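Local coordinates for protein isoprenyl transferase (Helicobacter pylori, PDB 2D2R) that catalyses the magnesium-dependent condensation of isopentenyl diphosphate with farnesyl diphosphate, building the long undecaprenyl diphosphate chain, at residues Cys62-Phe68 with Gln137-Tyr143; Asn102-Ala107 with Glu126-Phe132. One frame throughout, in Å; residues are numbered along the deposited sequence.

Contact 1. Residues Cys62-Phe68 with Gln137-Tyr143; sequences CLTLYAF and QVLALNY
Two neighbouring strands inside the parallel sheet, 62-66 and 136-140, form this buried contact close to the centre of the chain. Both are extended, and the axes of 62-66 and 137-140 run 4.6 Å apart at 18° in the same direction. Leu-63 pairs with Gln-137, Thr-64 with Val-138 and Leu-65 with Leu-139. The parallel ladder starts with Val-138 N donating to Leu-63 O (2.7 Å); Leu-65 then uses both its backbone groups, its N donating to Val-138 O (2.9 Å) and its O accepting from Ala-140 N (3.0 Å). On one face Leu-63, Leu-65 (m, t) and Gln-137 meet helix 37-56; Leu-65 CB lies 3.9 Å from Leu-139 CD2, and Gln-137 turns its amide to Tyr-98. The other face carries Thr-64, whose hydroxyl bonds His-18, beside Val-138, a beta-branched residue suited to a strand.

The six-stranded parallel sheet, flanked by helices, is the core of the cis-prenyltransferase fold, with probable substrate-binding residues at or just beyond the C-terminal ends of several strands. Here Tyr-66 centres an inverse gamma turn and the chains change course. Phe-68 N donates to Ala-140 O (3.1 Å), and Tyr-143 N to Phe-68 O (3.0 Å). Asn-142 takes left-handed backbone angles (52/45), which asparagine tolerates well. The small Ala-140 leaves room for the t rotamer of Tyr-66, with Tyr-66 CD1 3.8 Å from Ala-140 CB; Tyr-66 OH reaches 3.1 Å from Tyr-143 O. The Tyr-66 ring also stacks on Phe-201 and lies about 5 Å, side chain to side chain, from Ser-199, a probable substrate-binding residue.

Contact 2. Residues Asn102-Ala107 with Glu126-Phe132; sequences NIRFRA and ENDTRHF
Glu-126, in the last helical turn of 116-129, reaches along the extended strand 104-108 with an m, t side chain. Its OE1 accepts a hydrogen bond from Ala-107 N (3.0 Å, nearly straight), while its methylene CG packs 3.7 Å from Phe-105 CD2: a long acidic residue can offer both an apolar stem and an acceptor for a strand NH. From the same residue, Glu-126 O takes a hydrogen bond from a water (2.9 Å) that also donates to Phe-105 O (2.8 Å) and accepts from Arg-104 NE (2.8 Å), bridging helix and strand. Thr-129 ends the helix with its CA-to-CB bond toward the strand and chi1 at p; its OG1 accepts from Phe-105 N (2.7 Å) and bonds Leu-125 O within the helix, so the short hydroxyl links one backbone group of the strand with one of the helix. CA atoms of Thr-129 and Arg-104 are 4.8 Å apart. Arg-130 follows, its CA over one face of the Arg-104 guanidinium, 3.5 Å from Arg-104 NE; the all-t Arg-104 lays its aliphatic part past Thr-129 and Phe-132. A type I turn from Thr-129 to Phe-132, closed by Phe-132 N to Thr-129 O (3.0 Å), swings Phe-132 (m) back against the strand's approach. Its flat apolar ring can lie against the start of 102-107: Asn-102 ND2 sits over one face, 3.9 Å from Phe-132 CZ, and Ile-103 N lies at the edge. The turn then leads into strand 136-140, which pairs beside 104-108, completing a beta-alpha-beta unit at one border of the sheet within this chain.

Overall arrangement
The centres of contacts 1 and 2 lie about 14 Å apart on one parallel sheet, where strands 104-108, 136-140 and 62-66 stand side by side. Contact 2 is nested along the chain within the loop closed by contact 1: 62-68 comes first, then 102-107, helix 116-129 with its turn, and finally 137-143. The two meet directly, since Gln-137 N lies 2.9 Å from Arg-104 O and Leu-139 N 2.8 Å from Arg-106 O, both probable hydrogen bonds. Strand 136-140 thus joins the sheet's border to its interior. Contact 1 extends toward the probable substrate site, whereas contact 2 packs the border strand against its helix, away from that site.

Contact 1. Residues Cys62-Phe68 with Gln137-Tyr143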
ATOM      1  N   CYS A  62      -1.513 -10.297 -16.301  1.00 38.74           N
ATOM      2  CA  CYS A  62      -2.370 -10.475 -15.125  1.00 35.24           C
ATOM      3  C   CYS A  62      -3.201  -9.222 -14.818  1.00 32.92           C
ATOM      4  O   CYS A  62      -2.706  -8.110 -14.915  1.00 32.33           O
ATOM      5  CB  CYS A  62      -1.500 -10.825 -13.900  1.00 33.72           C
ATOM      6  SG  CYS A  62      -2.407 -11.439 -12.519  1.00 34.82           S
ATOM      7  N   LEU A  63      -4.451  -9.417 -14.443  1.00 29.41           N
ATOM      8  CA  LEU A  63      -5.343  -8.325 -14.122  1.00 29.39           C
ATOM      9  C   LEU A  63      -6.031  -8.785 -12.848  1.00 29.96           C
ATOM     10  O   LEU A  63      -6.642  -9.862 -12.830  1.00 28.27           O
ATOM     11  CB  LEU A  63      -6.383  -8.145 -15.252  1.00 28.98           C
ATOM     12  CG  LEU A  63      -7.446  -7.060 -15.032  1.00 32.17           C
ATOM     13  CD1 LEU A  63      -6.725  -5.686 -15.059  1.00 28.07           C
ATOM     14  CD2 LEU A  63      -8.564  -7.109 -16.130  1.00 30.89           C
ATOM     15  N   THR A  64      -5.924  -7.996 -11.775  1.00 28.45           N
ATOM     16  CA  THR A  64      -6.549  -8.358 -10.524  1.00 26.13           C
ATOM     17  C   THR A  64      -7.566  -7.251 -10.210  1.00 28.37           C
ATOM     18  O   THR A  64      -7.216  -6.072 -10.209  1.00 25.91           O
ATOM     19  CB  THR A  64      -5.516  -8.442  -9.410  1.00 26.52           C
ATOM     20  OG1 THR A  64      -4.546  -9.429  -9.743  1.00 26.62           O
ATOM     21  CG2 THR A  64      -6.183  -8.835  -8.124  1.00 23.20           C
ATOM     22  N   LEU A  65      -8.808  -7.648  -9.908  1.00 27.04           N
ATOM     23  CA  LEU A  65      -9.901  -6.710  -9.668  1.00 30.76           C
ATOM     24  C   LEU A  65     -10.457  -6.856  -8.265  1.00 31.70           C
ATOM     25  O   LEU A  65     -10.693  -7.973  -7.775  1.00 29.81           O
ATOM     26  CB  LEU A  65     -11.017  -6.933 -10.735  1.00 30.94           C
ATOM     27  CG  LEU A  65     -10.596  -6.689 -12.194  1.00 33.78           C
ATOM     28  CD1 LEU A  65     -11.701  -7.078 -13.135  1.00 35.99           C
ATOM     29  CD2 LEU A  65     -10.260  -5.203 -12.418  1.00 34.39           C
ATOM     30  N   TYR A  66     -10.642  -5.733  -7.590  1.00 32.65           N
ATOM     31  CA  TYR A  66     -11.109  -5.829  -6.231  1.00 36.55           C
ATOM     32  C   TYR A  66     -12.623  -5.983  -6.254  1.00 41.05           C
ATOM     33  O   TYR A  66     -13.370  -5.001  -6.199  1.00 41.26           O
ATOM     34  CB  TYR A  66     -10.640  -4.604  -5.466  1.00 35.68           C
ATOM     35  CG  TYR A  66     -10.704  -4.691  -3.972  1.00 36.23           C
ATOM     36  CD1 TYR A  66     -10.992  -5.884  -3.322  1.00 38.02           C
ATOM     37  CD2 TYR A  66     -10.475  -3.568  -3.209  1.00 37.56           C
ATOM     38  CE1 TYR A  66     -11.044  -5.956  -1.937  1.00 40.40           C
ATOM     39  CE2 TYR A  66     -10.530  -3.609  -1.824  1.00 41.52           C
ATOM     40  CZ  TYR A  66     -10.810  -4.811  -1.186  1.00 42.47           C
ATOM     41  OH  TYR A  66     -10.797  -4.852   0.193  1.00 44.43           O
ATOM     42  N   ALA A  67     -13.062  -7.244  -6.360  1.00 45.28           N
ATOM     43  CA  ALA A  67     -14.498  -7.579  -6.445  1.00 48.83           C
ATOM     44  C   ALA A  67     -15.219  -7.110  -5.216  1.00 51.20           C
ATOM     45  O   ALA A  67     -16.198  -6.374  -5.321  1.00 52.12           O
ATOM     46  CB  ALA A  67     -14.695  -9.064  -6.621  1.00 49.89           C
ATOM     47  N   PHE A  68     -14.724  -7.547  -4.057  1.00 53.24           N
ATOM     48  CA  PHE A  68     -15.263  -7.145  -2.769  1.00 54.97           C
ATOM     49  C   PHE A  68     -14.452  -7.631  -1.554  1.00 54.75           C
ATOM     50  O   PHE A  68     -13.715  -8.647  -1.642  1.00 52.40           O
ATOM     51  CB  PHE A  68     -16.738  -7.560  -2.675  1.00 58.04           C
ATOM     52  CG  PHE A  68     -16.998  -8.818  -1.903  1.00 60.24           C
ATOM     53  CD1 PHE A  68     -17.054  -8.803  -0.499  1.00 61.12           C
ATOM     54  CD2 PHE A  68     -17.299 -10.001  -2.573  1.00 61.31           C
ATOM     55  CE1 PHE A  68     -17.424  -9.954   0.230  1.00 61.40           C
ATOM     56  CE2 PHE A  68     -17.671 -11.158  -1.854  1.00 62.35           C
ATOM     57  CZ  PHE A  68     -17.735 -11.130  -0.451  1.00 61.62           C
ATOM     58  N   GLN A 137      -6.926 -13.560 -15.036  1.00 33.77           N
ATOM     59  CA  GLN A 137      -7.806 -12.563 -14.430  1.00 33.70           C
ATOM     60  C   GLN A 137      -7.991 -13.101 -13.028  1.00 33.10           C
ATOM     61  O   GLN A 137      -8.367 -14.259 -12.856  1.00 32.56           O
ATOM     62  CB  GLN A 137      -9.176 -12.452 -15.119  1.00 33.43           C
ATOM     63  CG  GLN A 137     -10.058 -11.350 -14.493  1.00 32.68           C
ATOM     64  CD  GLN A 137     -11.543 -11.687 -14.438  1.00 30.23           C
ATOM     65  OE1 GLN A 137     -11.963 -12.661 -13.802  1.00 29.75           O
ATOM     66  NE2 GLN A 137     -12.339 -10.884 -15.122  1.00 32.18           N
ATOM     67  N   VAL A 138      -7.698 -12.259 -12.039  1.00 29.83           N
ATOM     68  CA  VAL A 138      -7.827 -12.615 -10.652  1.00 29.67           C
ATOM     69  C   VAL A 138      -8.941 -11.783 -10.045  1.00 29.53           C
ATOM     70  O   VAL A 138      -8.981 -10.561 -10.256  1.00 29.21           O
ATOM     71  CB  VAL A 138      -6.501 -12.331  -9.874  1.00 29.35           C
ATOM     72  CG1 VAL A 138      -6.603 -12.882  -8.445  1.00 29.92           C
ATOM     73  CG2 VAL A 138      -5.296 -12.927 -10.642  1.00 28.84           C
ATOM     74  N   LEU A 139      -9.876 -12.446  -9.343  1.00 28.82           N
ATOM     75  CA  LEU A 139     -10.931 -11.696  -8.665  1.00 29.05           C
ATOM     76  C   LEU A 139     -10.715 -11.822  -7.165  1.00 28.34           C
ATOM     77  O   LEU A 139     -10.559 -12.930  -6.602  1.00 27.01           O
ATOM     78  CB  LEU A 139     -12.369 -12.167  -9.033  1.00 31.44           C
ATOM     79  CG  LEU A 139     -12.891 -11.913 -10.476  1.00 32.62           C
ATOM     80  CD1 LEU A 139     -14.407 -12.340 -10.569  1.00 34.33           C
ATOM     81  CD2 LEU A 139     -12.724 -10.485 -10.888  1.00 32.63           C
ATOM     82  N   ALA A 140     -10.666 -10.660  -6.525  1.00 27.13           N
ATOM     83  CA  ALA A 140     -10.512 -10.581  -5.090  1.00 28.48           C
ATOM     84  C   ALA A 140     -11.912 -10.704  -4.505  1.00 28.17           C
ATOM     85  O   ALA A 140     -12.724  -9.821  -4.691  1.00 29.33           O
ATOM     86  CB  ALA A 140      -9.908  -9.225  -4.711  1.00 28.87           C
ATOM     87  N   LEU A 141     -12.168 -11.800  -3.807  1.00 27.69           N
ATOM     88  CA  LEU A 141     -13.464 -12.082  -3.227  1.00 27.46           C
ATOM     89  C   LEU A 141     -13.391 -12.264  -1.740  1.00 27.17           C
ATOM     90  O   LEU A 141     -12.680 -13.128  -1.240  1.00 28.80           O
ATOM     91  CB  LEU A 141     -14.029 -13.353  -3.885  1.00 30.40           C
ATOM     92  CG  LEU A 141     -14.163 -13.239  -5.398  1.00 29.96           C
ATOM     93  CD1 LEU A 141     -14.362 -14.662  -6.010  1.00 34.80           C
ATOM     94  CD2 LEU A 141     -15.373 -12.342  -5.759  1.00 31.30           C
ATOM     95  N   ASN A 142     -14.160 -11.461  -1.009  1.00 26.66           N
ATOM     96  CA  ASN A 142     -14.109 -11.484   0.463  1.00 27.65           C
ATOM     97  C   ASN A 142     -12.613 -11.329   0.784  1.00 26.28           C
ATOM     98  O   ASN A 142     -12.061 -12.025   1.625  1.00 24.45           O
ATOM     99  CB  ASN A 142     -14.600 -12.811   1.045  1.00 28.65           C
ATOM    100  CG  ASN A 142     -14.678 -12.798   2.521  1.00 28.36           C
ATOM    101  OD1 ASN A 142     -14.919 -11.743   3.151  1.00 34.39           O
ATOM    102  ND2 ASN A 142     -14.484 -13.970   3.134  1.00 30.86           N
ATOM    103  N   TYR A 143     -12.002 -10.388   0.089  1.00 25.41           N
ATOM    104  CA  TYR A 143     -10.556 -10.143   0.205  1.00 23.86           C
ATOM    105  C   TYR A 143     -10.122  -8.965   1.055  1.00 25.18           C
ATOM    106  O   TYR A 143     -10.703  -7.876   0.979  1.00 20.84           O
ATOM    107  CB  TYR A 143      -9.967  -9.920  -1.194  1.00 22.37           C
ATOM    108  CG  TYR A 143      -8.474  -9.655  -1.163  1.00 24.15           C
ATOM    109  CD1 TYR A 143      -7.544 -10.711  -1.205  1.00 23.95           C
ATOM    110  CD2 TYR A 143      -7.987  -8.357  -0.972  1.00 25.19           C
ATOM    111  CE1 TYR A 143      -6.134 -10.457  -1.050  1.00 26.48           C
ATOM    112  CE2 TYR A 143      -6.607  -8.102  -0.812  1.00 24.35           C
ATOM    113  CZ  TYR A 143      -5.687  -9.130  -0.846  1.00 26.23           C
ATOM    114  OH  TYR A 143      -4.325  -8.822  -0.641  1.00 22.50           O
TER

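Contact 2. Residues Asn102-Ala107 with Glu126-Phe132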
ATOM      1  N   ASN A 102      -9.573 -17.241 -23.924  1.00 57.47           N
ATOM      2  CA  ASN A 102      -8.331 -17.786 -23.384  1.00 56.69           C
ATOM      3  C   ASN A 102      -7.884 -16.945 -22.179  1.00 54.95           C
ATOM      4  O   ASN A 102      -6.876 -16.230 -22.240  1.00 54.49           O
ATOM      5  CB  ASN A 102      -7.234 -17.775 -24.451  1.00 59.28           C
ATOM      6  CG  ASN A 102      -7.296 -18.976 -25.375  1.00 61.02           C
ATOM      7  OD1 ASN A 102      -6.391 -19.175 -26.203  1.00 62.63           O
ATOM      8  ND2 ASN A 102      -8.350 -19.793 -25.239  1.00 60.16           N
ATOM      9  N   ILE A 103      -8.654 -17.048 -21.097  1.00 52.09           N
ATOM     10  CA  ILE A 103      -8.406 -16.309 -19.868  1.00 49.40           C
ATOM     11  C   ILE A 103      -8.449 -17.227 -18.656  1.00 47.12           C
ATOM     12  O   ILE A 103      -9.485 -17.778 -18.315  1.00 47.01           O
ATOM     13  CB  ILE A 103      -9.463 -15.184 -19.675  1.00 49.78           C
ATOM     14  CG1 ILE A 103      -9.329 -14.165 -20.802  1.00 49.49           C
ATOM     15  CG2 ILE A 103      -9.331 -14.544 -18.251  1.00 48.49           C
ATOM     16  CD1 ILE A 103     -10.104 -12.868 -20.582  1.00 49.83           C
ATOM     17  N   ARG A 104      -7.313 -17.392 -17.996  1.00 45.73           N
ATOM     18  CA  ARG A 104      -7.269 -18.235 -16.806  1.00 44.08           C
ATOM     19  C   ARG A 104      -7.961 -17.536 -15.630  1.00 43.13           C
ATOM     20  O   ARG A 104      -7.807 -16.329 -15.472  1.00 42.75           O
ATOM     21  CB  ARG A 104      -5.835 -18.531 -16.442  1.00 42.83           C
ATOM     22  CG  ARG A 104      -5.746 -19.385 -15.251  1.00 42.67           C
ATOM     23  CD  ARG A 104      -4.352 -19.843 -15.013  1.00 43.41           C
ATOM     24  NE  ARG A 104      -4.392 -20.744 -13.885  1.00 45.62           N
ATOM     25  CZ  ARG A 104      -3.332 -21.351 -13.368  1.00 48.31           C
ATOM     26  NH1 ARG A 104      -2.104 -21.151 -13.881  1.00 48.71           N
ATOM     27  NH2 ARG A 104      -3.513 -22.181 -12.348  1.00 48.23           N
ATOM     28  N   PHE A 105      -8.690 -18.291 -14.799  1.00 40.69           N
ATOM     29  CA  PHE A 105      -9.389 -17.703 -13.677  1.00 39.49           C
ATOM     30  C   PHE A 105      -8.804 -18.009 -12.312  1.00 38.74           C
ATOM     31  O   PHE A 105      -8.473 -19.133 -11.995  1.00 38.97           O
ATOM     32  CB  PHE A 105     -10.861 -18.125 -13.688  1.00 39.74           C
ATOM     33  CG  PHE A 105     -11.621 -17.718 -12.452  1.00 38.37           C
ATOM     34  CD1 PHE A 105     -11.971 -16.377 -12.234  1.00 36.38           C
ATOM     35  CD2 PHE A 105     -11.968 -18.667 -11.497  1.00 38.10           C
ATOM     36  CE1 PHE A 105     -12.654 -16.005 -11.083  1.00 36.14           C
ATOM     37  CE2 PHE A 105     -12.652 -18.305 -10.336  1.00 37.32           C
ATOM     38  CZ  PHE A 105     -12.995 -16.965 -10.133  1.00 37.34           C
ATOM     39  N   ARG A 106      -8.667 -16.986 -11.484  1.00 37.24           N
ATOM     40  CA  ARG A 106      -8.158 -17.223 -10.151  1.00 37.69           C
ATOM     41  C   ARG A 106      -8.894 -16.340  -9.154  1.00 34.94           C
ATOM     42  O   ARG A 106      -9.199 -15.204  -9.459  1.00 37.11           O
ATOM     43  CB  ARG A 106      -6.659 -16.937 -10.126  1.00 40.47           C
ATOM     44  CG  ARG A 106      -5.920 -17.536  -8.945  1.00 44.83           C
ATOM     45  CD  ARG A 106      -4.448 -17.856  -9.341  1.00 47.24           C
ATOM     46  NE  ARG A 106      -3.591 -17.798  -8.166  1.00 48.23           N
ATOM     47  CZ  ARG A 106      -2.271 -17.965  -8.182  1.00 49.62           C
ATOM     48  NH1 ARG A 106      -1.638 -18.218  -9.319  1.00 48.12           N
ATOM     49  NH2 ARG A 106      -1.582 -17.846  -7.053  1.00 49.51           N
ATOM     50  N   ALA A 107      -9.237 -16.905  -8.004  1.00 32.78           N
ATOM     51  CA  ALA A 107      -9.885 -16.175  -6.918  1.00 31.67           C
ATOM     52  C   ALA A 107      -8.892 -16.023  -5.765  1.00 29.53           C
ATOM     53  O   ALA A 107      -8.109 -16.953  -5.491  1.00 28.39           O
ATOM     54  CB  ALA A 107     -11.101 -16.963  -6.397  1.00 29.81           C
ATOM     55  N   GLU A 126     -11.652 -22.496 -11.667  1.00 50.49           N
ATOM     56  CA  GLU A 126     -10.190 -22.472 -11.571  1.00 51.52           C
ATOM     57  C   GLU A 126      -9.618 -23.697 -12.273  1.00 52.24           C
ATOM     58  O   GLU A 126      -8.783 -23.573 -13.166  1.00 50.58           O
ATOM     59  CB  GLU A 126      -9.751 -22.425 -10.106  1.00 51.19           C
ATOM     60  CG  GLU A 126      -9.869 -21.013  -9.495  1.00 51.64           C
ATOM     61  CD  GLU A 126      -9.427 -20.949  -8.043  1.00 53.07           C
ATOM     62  OE1 GLU A 126      -8.880 -19.890  -7.631  1.00 53.12           O
ATOM     63  OE2 GLU A 126      -9.634 -21.954  -7.309  1.00 52.99           O
ATOM     64  N   ASN A 127     -10.092 -24.872 -11.875  1.00 54.41           N
ATOM     65  CA  ASN A 127      -9.671 -26.136 -12.483  1.00 56.69           C
ATOM     66  C   ASN A 127      -9.789 -26.015 -13.997  1.00 57.61           C
ATOM     67  O   ASN A 127      -8.812 -26.178 -14.733  1.00 58.78           O
ATOM     68  CB  ASN A 127     -10.581 -27.291 -12.015  1.00 57.51           C
ATOM     69  CG  ASN A 127      -9.969 -28.125 -10.875  1.00 59.03           C
ATOM     70  OD1 ASN A 127      -9.996 -27.736  -9.707  1.00 59.75           O
ATOM     71  ND2 ASN A 127      -9.414 -29.280 -11.227  1.00 59.66           N
ATOM     72  N   ASP A 128     -10.996 -25.700 -14.450  1.00 57.91           N
ATOM     73  CA  ASP A 128     -11.308 -25.591 -15.864  1.00 58.34           C
ATOM     74  C   ASP A 128     -10.501 -24.638 -16.718  1.00 59.00           C
ATOM     75  O   ASP A 128     -10.369 -24.837 -17.932  1.00 58.63           O
ATOM     76  CB  ASP A 128     -12.781 -25.239 -16.010  1.00 58.84           C
ATOM     77  CG  ASP A 128     -13.696 -26.407 -15.668  1.00 59.80           C
ATOM     78  OD1 ASP A 128     -13.316 -27.267 -14.836  1.00 58.63           O
ATOM     79  OD2 ASP A 128     -14.809 -26.451 -16.234  1.00 61.20           O
ATOM     80  N   THR A 129      -9.964 -23.596 -16.097  1.00 58.66           N
ATOM     81  CA  THR A 129      -9.224 -22.592 -16.837  1.00 58.30           C
ATOM     82  C   THR A 129      -7.720 -22.622 -16.598  1.00 58.68           C
ATOM     83  O   THR A 129      -6.976 -21.909 -17.256  1.00 57.59           O
ATOM     84  CB  THR A 129      -9.745 -21.209 -16.461  1.00 57.80           C
ATOM     85  OG1 THR A 129      -9.368 -20.932 -15.104  1.00 55.32           O
ATOM     86  CG2 THR A 129     -11.266 -21.174 -16.559  1.00 56.63           C
ATOM     87  N   ARG A 130      -7.288 -23.451 -15.659  1.00 60.66           N
ATOM     88  CA  ARG A 130      -5.875 -23.570 -15.287  1.00 63.50           C
ATOM     89  C   ARG A 130      -4.990 -23.886 -16.458  1.00 64.44           C
ATOM     90  O   ARG A 130      -3.790 -24.016 -16.301  1.00 65.43           O
ATOM     91  CB  ARG A 130      -5.668 -24.685 -14.269  1.00 64.48           C
ATOM     92  CG  ARG A 130      -5.866 -26.071 -14.877  1.00 67.39           C
ATOM     93  CD  ARG A 130      -5.062 -27.144 -14.164  1.00 69.93           C
ATOM     94  NE  ARG A 130      -5.497 -27.351 -12.787  1.00 72.62           N
ATOM     95  CZ  ARG A 130      -6.573 -28.049 -12.434  1.00 74.37           C
ATOM     96  NH1 ARG A 130      -7.330 -28.615 -13.371  1.00 74.97           N
ATOM     97  NH2 ARG A 130      -6.889 -28.185 -11.143  1.00 74.73           N
ATOM     98  N   HIS A 131      -5.590 -24.030 -17.627  1.00 65.97           N
ATOM     99  CA  HIS A 131      -4.871 -24.380 -18.827  1.00 66.99           C
ATOM    100  C   HIS A 131      -4.261 -23.218 -19.536  1.00 66.99           C
ATOM    101  O   HIS A 131      -3.213 -23.345 -20.178  1.00 67.15           O
ATOM    102  CB  HIS A 131      -5.808 -25.098 -19.786  1.00 69.34           C
ATOM    103  CG  HIS A 131      -6.189 -26.465 -19.323  1.00 71.53           C
ATOM    104  ND1 HIS A 131      -5.252 -27.397 -18.925  1.00 71.95           N
ATOM    105  CD2 HIS A 131      -7.393 -27.077 -19.240  1.00 72.77           C
ATOM    106  CE1 HIS A 131      -5.863 -28.529 -18.623  1.00 72.90           C
ATOM    107  NE2 HIS A 131      -7.162 -28.362 -18.807  1.00 73.64           N
ATOM    108  N   PHE A 132      -4.927 -22.081 -19.442  1.00 66.40           N
ATOM    109  CA  PHE A 132      -4.435 -20.893 -20.101  1.00 66.42           C
ATOM    110  C   PHE A 132      -3.257 -20.321 -19.302  1.00 65.85           C
ATOM    111  O   PHE A 132      -3.341 -20.153 -18.086  1.00 66.44           O
ATOM    112  CB  PHE A 132      -5.602 -19.924 -20.257  1.00 67.28           C
ATOM    113  CG  PHE A 132      -6.830 -20.567 -20.854  1.00 68.63           C
ATOM    114  CD1 PHE A 132      -6.768 -21.860 -21.398  1.00 69.44           C
ATOM    115  CD2 PHE A 132      -8.047 -19.903 -20.868  1.00 69.11           C
ATOM    116  CE1 PHE A 132      -7.895 -22.477 -21.938  1.00 69.18           C
ATOM    117  CE2 PHE A 132      -9.183 -20.509 -21.409  1.00 69.82           C
ATOM    118  CZ  PHE A 132      -9.104 -21.800 -21.944  1.00 69.52           C
TER
HETATM  119  O   HOH W   1      -6.941 -21.301 -12.853  1.00 41.06           O